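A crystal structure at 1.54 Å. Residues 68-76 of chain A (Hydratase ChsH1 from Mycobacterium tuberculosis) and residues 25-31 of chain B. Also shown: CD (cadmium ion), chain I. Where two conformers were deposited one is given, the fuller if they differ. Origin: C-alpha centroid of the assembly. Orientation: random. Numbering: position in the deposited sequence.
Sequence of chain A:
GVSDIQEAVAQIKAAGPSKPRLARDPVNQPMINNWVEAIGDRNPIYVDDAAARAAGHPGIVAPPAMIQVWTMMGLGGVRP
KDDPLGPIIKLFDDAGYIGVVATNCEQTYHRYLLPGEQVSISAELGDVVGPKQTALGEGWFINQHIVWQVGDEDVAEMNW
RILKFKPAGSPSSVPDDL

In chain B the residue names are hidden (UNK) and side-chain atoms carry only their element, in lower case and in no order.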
# COMPACT_ATOMS: atom_id res chain seq x y z
N GLN A 68 -11.25 6.49 -8.16
CA GLN A 68 -10.04 6.47 -8.98
C GLN A 68 -9.06 5.39 -8.52
O GLN A 68 -8.22 4.93 -9.30
CB GLN A 68 -9.39 7.85 -8.94
CG GLN A 68 -8.32 8.10 -9.96
CD GLN A 68 -7.93 9.58 -10.01
OE1 GLN A 68 -8.64 10.44 -9.52
NE2 GLN A 68 -6.78 9.87 -10.59
N VAL A 69 -9.15 4.97 -7.25
CA VAL A 69 -8.26 3.94 -6.74
C VAL A 69 -8.43 2.62 -7.48
O VAL A 69 -7.45 1.94 -7.80
CB VAL A 69 -8.48 3.74 -5.22
CG1 VAL A 69 -7.56 2.68 -4.67
CG2 VAL A 69 -8.26 5.06 -4.50
N TRP A 70 -9.68 2.27 -7.77
CA TRP A 70 -9.93 0.96 -8.36
C TRP A 70 -9.21 0.78 -9.68
O TRP A 70 -8.75 -0.32 -9.99
CB TRP A 70 -11.44 0.73 -8.54
CG TRP A 70 -12.19 0.92 -7.27
CD1 TRP A 70 -13.14 1.87 -7.02
CD2 TRP A 70 -12.03 0.19 -6.05
NE1 TRP A 70 -13.59 1.77 -5.72
CE2 TRP A 70 -12.92 0.74 -5.11
CE3 TRP A 70 -11.22 -0.89 -5.66
CZ2 TRP A 70 -13.02 0.27 -3.80
CZ3 TRP A 70 -11.31 -1.36 -4.36
CH2 TRP A 70 -12.22 -0.78 -3.45
N THR A 71 -9.10 1.88 -10.44
CA THR A 71 -8.56 1.78 -11.79
C THR A 71 -7.12 2.28 -11.93
O THR A 71 -6.60 2.38 -13.04
CB THR A 71 -9.46 2.48 -12.82
OG1 THR A 71 -9.82 3.77 -12.33
CG2 THR A 71 -10.75 1.69 -13.03
N MET A 72 -6.44 2.55 -10.82
CA MET A 72 -5.02 2.89 -10.89
C MET A 72 -4.23 1.76 -11.53
O MET A 72 -4.53 0.58 -11.32
CB MET A 72 -4.46 3.18 -9.49
CG MET A 72 -5.07 4.42 -8.83
SD MET A 72 -4.68 5.97 -9.70
CE MET A 72 -3.05 6.32 -9.06
N MET A 73 -3.22 2.12 -12.32
CA MET A 73 -2.43 1.15 -13.08
C MET A 73 -1.50 0.28 -12.23
O MET A 73 -1.13 -0.82 -12.63
CB MET A 73 -1.62 1.86 -14.17
CG MET A 73 -2.42 2.36 -15.37
SD MET A 73 -3.14 1.06 -16.42
CE MET A 73 -1.86 -0.20 -16.40
N GLY A 74 -1.11 0.79 -11.06
CA GLY A 74 -0.24 0.05 -10.17
C GLY A 74 1.23 0.21 -10.50
O GLY A 74 1.59 0.94 -11.42
N LEU A 75 2.07 -0.49 -9.74
CA LEU A 75 3.51 -0.46 -9.94
C LEU A 75 3.91 -0.84 -11.36
O LEU A 75 3.62 -1.95 -11.81
CB LEU A 75 4.20 -1.44 -8.98
CG LEU A 75 4.61 -0.93 -7.59
CD1 LEU A 75 5.07 -2.10 -6.74
CD2 LEU A 75 5.70 0.11 -7.73
N GLY A 76 4.60 0.07 -12.04
CA GLY A 76 5.14 -0.22 -13.36
C GLY A 76 4.07 -0.36 -14.43
O GLY A 76 4.33 -0.87 -15.51
N UNK B 25 -0.08 4.91 -0.84
CA UNK B 25 -0.14 3.52 -1.29
C UNK B 25 -1.53 2.92 -1.14
O UNK B 25 -1.94 2.08 -1.96
c UNK B 25 3.23 1.62 -0.90
c UNK B 25 2.25 2.66 -1.45
c UNK B 25 0.95 2.66 -0.65
c UNK B 25 2.91 4.04 -1.48
N UNK B 26 -2.30 3.37 -0.14
CA UNK B 26 -3.68 2.90 -0.02
C UNK B 26 -4.57 3.45 -1.14
O UNK B 26 -5.63 2.87 -1.44
c UNK B 26 -4.28 3.26 1.33
N UNK B 27 -4.15 4.55 -1.76
CA UNK B 27 -4.81 5.04 -2.97
C UNK B 27 -4.22 4.46 -4.25
O UNK B 27 -4.64 4.86 -5.33
c UNK B 27 -5.48 7.22 -1.83
o UNK B 27 -3.51 7.10 -3.24
c UNK B 27 -4.84 6.59 -3.08
N UNK B 28 -3.30 3.50 -4.09
CA UNK B 28 -2.63 2.81 -5.20
C UNK B 28 -1.87 3.76 -6.12
O UNK B 28 -1.76 3.54 -7.34
c UNK B 28 -4.47 -0.90 -8.20
c UNK B 28 -4.18 0.83 -5.11
c UNK B 28 -3.61 1.93 -5.98
n UNK B 28 -5.61 -0.38 -8.64
n UNK B 28 -4.14 -0.82 -6.92
n UNK B 28 -3.65 -1.50 -9.05
c UNK B 28 -4.96 -0.17 -5.91
N UNK B 29 -1.29 4.78 -5.50
CA UNK B 29 -0.48 5.76 -6.18
C UNK B 29 0.97 5.50 -5.78
O UNK B 29 1.36 5.77 -4.62
c UNK B 29 -0.92 7.13 -5.71
c UNK B 29 -0.22 8.23 -6.40
o UNK B 29 0.87 8.04 -7.01
o UNK B 29 -0.77 9.34 -6.30
N UNK B 30 1.75 4.98 -6.73
CA UNK B 30 3.12 4.58 -6.46
C UNK B 30 4.11 5.59 -6.97
O UNK B 30 5.31 5.29 -7.08
c UNK B 30 0.66 0.78 -6.03
c UNK B 30 2.66 2.10 -6.32
c UNK B 30 1.37 1.76 -6.71
c UNK B 30 2.51 0.49 -4.53
c UNK B 30 3.21 1.48 -5.21
c UNK B 30 3.40 3.18 -7.04
c UNK B 30 1.23 0.15 -4.93
N UNK B 31 3.63 6.80 -7.27
CA UNK B 31 4.53 7.85 -7.73
C UNK B 31 5.60 8.10 -6.67
O UNK B 31 5.30 8.23 -5.49
c UNK B 31 4.58 10.14 -8.87
c UNK B 31 3.91 11.49 -9.07
o UNK B 31 2.73 11.67 -8.78
c UNK B 31 3.77 9.15 -8.04
n UNK B 31 4.67 12.45 -9.57
CD CD I . 0.65 10.96 -7.40
O HOH W 1 -0.82 3.29 -9.90
O HOH W 2 -0.18 10.16 -9.54
O HOH W 3 1.18 13.53 -8.10

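Position 25 lies in the last turn of a helix. Its side chain has four carbons and forks at the second. It does not reach the chain A stretch. This is Leu B25.

Position 26 has a single side-chain carbon, which points away from chain A. The backbone O of position 26 lies 3.8 Å from Val A69 CG1. One carbon means Ala B26.

Position 27 is the first residue after the helix to leave helical angles. Its first carbon carries one oxygen and one carbon. CB of position 27 is 4.0 Å from Val A69 CG2, and the backbone O of position 27 is 3.6 Å from Met A72 CG. A beta carbon bearing both O and C identifies Thr B27.

Position 28 has three carbons, a nitrogen, then a carbon carrying two more nitrogens. Its phi is positive, and the backbone N of position 28 donates to Leu B25 O at 2.9 Å. The CA-to-CB bond points toward chain A, and CB of position 28 is 3.8 Å from Met A72 CB. The guanidinium group makes this Arg B28. Arg B28 NH1 donates to Val A69 O at 3.1 Å, and more weakly to Met A72 O at 3.0 Å. Met A72 CB covers one face of the group, while Val A69 O sits at its edge.

Position 29 has two carbons, the second carrying two oxygens. CB of position 29 is 4.1 Å from Met A72 CE. One of the oxygens binds cadmium. The carboxylate and the short chain give Asp B29. Asp B29 OD2 is 2.4 Å from CD, and Asp B29 OD1 accepts a hydrogen bond from the backbone N of position 31 at 3.0 Å.

Position 30 has one carbon followed by a ring of six carbons. Leu A75 CG sits over the face of the ring in a CH-pi contact. The ring has no hydroxyl, so this is Phe B30. Leu A75 CG is 3.7 Å from Phe B30 CD2.

Position 31 has three carbons, the third carrying one oxygen and one nitrogen. It does not reach the chain A stretch. The terminal amide identifies Gln B31. Gln B31 OE1 binds CD at 2.6 Å.

The contact centres on Arg B28, which binds carbonyls of chain A. At Gly A74 an ideal CB would be 3.2 Å from Arg B28 NH2, and its backbone angles alone already call for glycine. Water 1 joins the backbones, accepting from Gly A74 N at 2.8 Å and donating to Arg B28 O at 2.7 Å. Val A69 packs on Thr B27, and Leu A75 on Phe B30.

Chain B (25-31) LATRDFQ
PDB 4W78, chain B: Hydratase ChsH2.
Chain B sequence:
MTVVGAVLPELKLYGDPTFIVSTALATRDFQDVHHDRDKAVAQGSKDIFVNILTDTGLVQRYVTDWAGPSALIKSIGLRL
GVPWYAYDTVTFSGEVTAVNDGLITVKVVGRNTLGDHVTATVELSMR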